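PDB 3L8R: putative PTS system, cellobiose-specific IIA component from Streptococcus mutans, which probably serves as the IIA phosphocarrier of a cellobiose-type sugar phosphotransferase system, passing on a phosphoryl group as a magnesium-binding homotrimer. Local coordinates for residues I40-F45 against M104-V109. Residues are numbered along the deposited sequence; the frame is centred on the assembly and turned at random.
Sequences IVHEAF and MTLREV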
ATOM      1  N   ILE A  40      -0.717  13.373  -9.511  1.00 17.27           N
ATOM      2  CA  ILE A  40      -1.865  13.664 -10.333  1.00 17.32           C
ATOM      3  C   ILE A  40      -3.113  13.191  -9.635  1.00 17.76           C
ATOM      4  O   ILE A  40      -4.189  13.850  -9.710  1.00 18.33           O
ATOM      5  CB  ILE A  40      -1.775  13.104 -11.766  1.00 16.77           C
ATOM      6  CG1 ILE A  40      -0.612  13.732 -12.528  1.00 14.16           C
ATOM      7  CG2 ILE A  40      -3.030  13.464 -12.522  1.00 19.70           C
ATOM      8  CD1 ILE A  40      -0.044  12.805 -13.563  1.00 11.89           C
ATOM      9  N   VAL A  41      -2.990  12.066  -8.936  1.00 16.42           N
ATOM     10  CA  VAL A  41      -4.159  11.590  -8.221  1.00 16.00           C
ATOM     11  C   VAL A  41      -4.578  12.635  -7.199  1.00 16.60           C
ATOM     12  O   VAL A  41      -5.781  12.886  -7.023  1.00 16.46           O
ATOM     13  CB  VAL A  41      -3.941  10.238  -7.541  1.00 15.34           C
ATOM     14  CG1 VAL A  41      -5.130   9.942  -6.631  1.00 14.43           C
ATOM     15  CG2 VAL A  41      -3.761   9.153  -8.577  1.00 14.45           C
ATOM     16  N   HIS A  42      -3.589  13.231  -6.520  1.00 17.09           N
ATOM     17  CA  HIS A  42      -3.864  14.293  -5.555  1.00 18.16           C
ATOM     18  C   HIS A  42      -4.500  15.516  -6.208  1.00 18.68           C
ATOM     19  O   HIS A  42      -5.432  16.073  -5.683  1.00 19.10           O
ATOM     20  CB  HIS A  42      -2.628  14.686  -4.767  1.00 18.17           C
ATOM     21  CG  HIS A  42      -2.370  13.790  -3.609  1.00 17.08           C
ATOM     22  ND1 HIS A  42      -3.152  13.814  -2.473  1.00 16.60           N
ATOM     23  CD2 HIS A  42      -1.440  12.823  -3.418  1.00 14.34           C
ATOM     24  CE1 HIS A  42      -2.705  12.904  -1.620  1.00 17.90           C
ATOM     25  NE2 HIS A  42      -1.666  12.289  -2.170  1.00 16.54           N
ATOM     26  N   GLU A  43      -4.045  15.879  -7.390  1.00 20.30           N
ATOM     27  CA  GLU A  43      -4.791  16.837  -8.226  1.00 21.39           C
ATOM     28  C   GLU A  43      -6.258  16.420  -8.321  1.00 21.20           C
ATOM     29  O   GLU A  43      -7.139  17.199  -7.943  1.00 21.19           O
ATOM     30  CB  GLU A  43      -4.157  17.005  -9.609  1.00 21.33           C
ATOM     31  CG  GLU A  43      -2.734  17.527  -9.585  1.00 23.01           C
ATOM     32  CD  GLU A  43      -2.306  18.087 -10.928  1.00 27.45           C
ATOM     33  OE1 GLU A  43      -1.644  17.405 -11.725  1.00 25.01           O
ATOM     34  OE2 GLU A  43      -2.652  19.253 -11.192  1.00 35.37           O
ATOM     35  N   ALA A  44      -6.532  15.179  -8.715  1.00 21.14           N
ATOM     36  CA  ALA A  44      -7.930  14.762  -8.756  1.00 21.83           C
ATOM     37  C   ALA A  44      -8.603  14.967  -7.398  1.00 23.21           C
ATOM     38  O   ALA A  44      -9.765  15.387  -7.357  1.00 23.78           O
ATOM     39  CB  ALA A  44      -8.092  13.348  -9.243  1.00 21.81           C
ATOM     40  N   PHE A  45      -7.909  14.684  -6.281  1.00 23.44           N
ATOM     41  CA  PHE A  45      -8.513  14.986  -4.988  1.00 22.88           C
ATOM     42  C   PHE A  45      -8.735  16.487  -4.772  1.00 24.03           C
ATOM     43  O   PHE A  45      -9.692  16.882  -4.121  1.00 24.28           O
ATOM     44  CB  PHE A  45      -7.705  14.424  -3.834  1.00 21.70           C
ATOM     45  CG  PHE A  45      -7.902  12.951  -3.607  1.00 20.63           C
ATOM     46  CD1 PHE A  45      -9.190  12.410  -3.359  1.00 19.91           C
ATOM     47  CD2 PHE A  45      -6.815  12.087  -3.617  1.00 15.46           C
ATOM     48  CE1 PHE A  45      -9.367  11.050  -3.138  1.00 15.23           C
ATOM     49  CE2 PHE A  45      -6.993  10.743  -3.393  1.00 15.06           C
ATOM     50  CZ  PHE A  45      -8.274  10.217  -3.146  1.00 15.43           C
ATOM     51  N   MET A 104      -1.227   2.842  -7.021  1.00 12.78           N
ATOM     52  CA  MET A 104      -2.411   2.149  -7.587  1.00 13.25           C
ATOM     53  C   MET A 104      -3.587   2.103  -6.607  1.00 12.91           C
ATOM     54  O   MET A 104      -4.688   2.518  -6.929  1.00 13.06           O
ATOM     55  CB  MET A 104      -2.042   0.728  -7.964  1.00 14.08           C
ATOM     56  CG  MET A 104      -3.238  -0.177  -8.367  1.00 20.77           C
ATOM     57  SD  MET A 104      -2.550  -1.801  -8.843  1.00 34.46           S
ATOM     58  CE  MET A 104      -2.604  -2.671  -7.256  1.00 29.93           C
ATOM     59  N   THR A 105      -3.343   1.594  -5.403  1.00 12.48           N
ATOM     60  CA  THR A 105      -4.365   1.561  -4.388  1.00 11.88           C
ATOM     61  C   THR A 105      -4.957   2.956  -4.198  1.00 11.61           C
ATOM     62  O   THR A 105      -6.177   3.099  -4.089  1.00 11.15           O
ATOM     63  CB  THR A 105      -3.817   1.074  -3.030  1.00 11.97           C
ATOM     64  OG1 THR A 105      -3.046  -0.131  -3.189  1.00 12.55           O
ATOM     65  CG2 THR A 105      -4.953   0.824  -2.070  1.00 13.14           C
ATOM     66  N   LEU A 106      -4.108   3.992  -4.179  1.00 11.16           N
ATOM     67  CA  LEU A 106      -4.625   5.323  -3.952  1.00 10.56           C
ATOM     68  C   LEU A 106      -5.505   5.777  -5.127  1.00 12.27           C
ATOM     69  O   LEU A 106      -6.518   6.403  -4.885  1.00 10.36           O
ATOM     70  CB  LEU A 106      -3.516   6.326  -3.682  1.00 10.25           C
ATOM     71  CG  LEU A 106      -3.991   7.727  -3.314  1.00  8.42           C
ATOM     72  CD1 LEU A 106      -4.558   7.770  -1.885  1.00  7.06           C
ATOM     73  CD2 LEU A 106      -2.928   8.776  -3.502  1.00  7.98           C
ATOM     74  N   ARG A 107      -5.118   5.512  -6.383  1.00 13.73           N
ATOM     75  CA  ARG A 107      -6.028   5.830  -7.522  1.00 16.47           C
ATOM     76  C   ARG A 107      -7.361   5.124  -7.342  1.00 16.31           C
ATOM     77  O   ARG A 107      -8.386   5.722  -7.531  1.00 16.59           O
ATOM     78  CB  ARG A 107      -5.458   5.435  -8.891  1.00 17.03           C
ATOM     79  CG  ARG A 107      -6.512   4.682  -9.713  1.00 24.43           C
ATOM     80  CD  ARG A 107      -6.016   3.698 -10.844  1.00 32.72           C
ATOM     81  NE  ARG A 107      -5.539   2.351 -10.470  1.00 35.42           N
ATOM     82  CZ  ARG A 107      -6.208   1.194 -10.677  1.00 41.75           C
ATOM     83  NH1 ARG A 107      -7.454   1.164 -11.191  1.00 41.06           N
ATOM     84  NH2 ARG A 107      -5.641   0.028 -10.342  1.00 42.53           N
ATOM     85  N   GLU A 108      -7.326   3.843  -6.967  1.00 16.82           N
ATOM     86  CA  GLU A 108      -8.517   3.046  -6.737  1.00 16.59           C
ATOM     87  C   GLU A 108      -9.416   3.729  -5.738  1.00 17.43           C
ATOM     88  O   GLU A 108     -10.610   3.891  -5.993  1.00 18.64           O
ATOM     89  CB  GLU A 108      -8.160   1.661  -6.244  1.00 16.44           C
ATOM     90  CG  GLU A 108      -7.687   0.740  -7.357  1.00 18.21           C
ATOM     91  CD  GLU A 108      -7.259  -0.627  -6.884  1.00 22.99           C
ATOM     92  OE1 GLU A 108      -7.894  -1.241  -6.003  1.00 26.54           O
ATOM     93  OE2 GLU A 108      -6.290  -1.140  -7.421  1.00 28.10           O
ATOM     94  N   VAL A 109      -8.893   4.121  -4.586  1.00 17.60           N
ATOM     95  CA  VAL A 109      -9.726   4.965  -3.757  1.00 17.29           C
ATOM     96  C   VAL A 109      -9.598   6.319  -4.374  1.00 19.70           C
ATOM     97  O   VAL A 109      -8.507   6.812  -4.620  1.00 22.04           O
ATOM     98  CB  VAL A 109      -9.432   4.876  -2.212  1.00 17.08           C
ATOM     99  CG1 VAL A 109      -8.315   3.899  -1.866  1.00 14.74           C
ATOM    100  CG2 VAL A 109      -9.363   6.233  -1.522  1.00 10.41           C
TER
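In the three-helix bundle of a lactose/cellobiose-type IIA subunit, the first and last helices run the same way, and here Val41, His42 and Phe45 of helix 20-49 meet Leu106, Arg107 and Val109 of helix 91-118. The short segments cross at 19°, their axes coming within 10.1 Å of each other, and apolar side chains carry the contact. Leu106 reaches across to the first helix: its CG stands anti to the backbone N (chi1 -175°), and the two methyls beyond it separate toward different partners. CD2 lies 4.0 Å from Val41 CG1, the two side chains meeting at a slant, while CD1 comes to the edge of the Phe45 ring, near its plane, 4.1 Å from CE2. The same CD2 also touches the imidazole of His42 at NE2, where leucine and histidine cross at about a right angle.

Helix 53-82, which lies between the two parallel helices in sequence, runs back along the bundle; Val41 also packs on Ala63 of that helix, and Arg107 on Asn64. Val41 divides its methyls between neighbours on helix 91-118: CG1 faces Leu106, whereas CG2 rests 4.1 Å from CB of Arg107. The guanidinium of Arg107 leads away from this seam, and CG of Glu108 lies 3.6 Å above its plane, over the centre. Toward the C-terminal end of the contact, Phe45 CZ lies 4.4 Å from Val109 CG2, a doubtful contact because Val109 is strained in the model.

This intrachain packing continues into the trimer. His42 NE2 is hydrogen-bonded to Glu108 OE1 of the third subunit, so the imidazole that borders Leu106 also ties two chains together, and Val109 packs on Val109 of both other subunits.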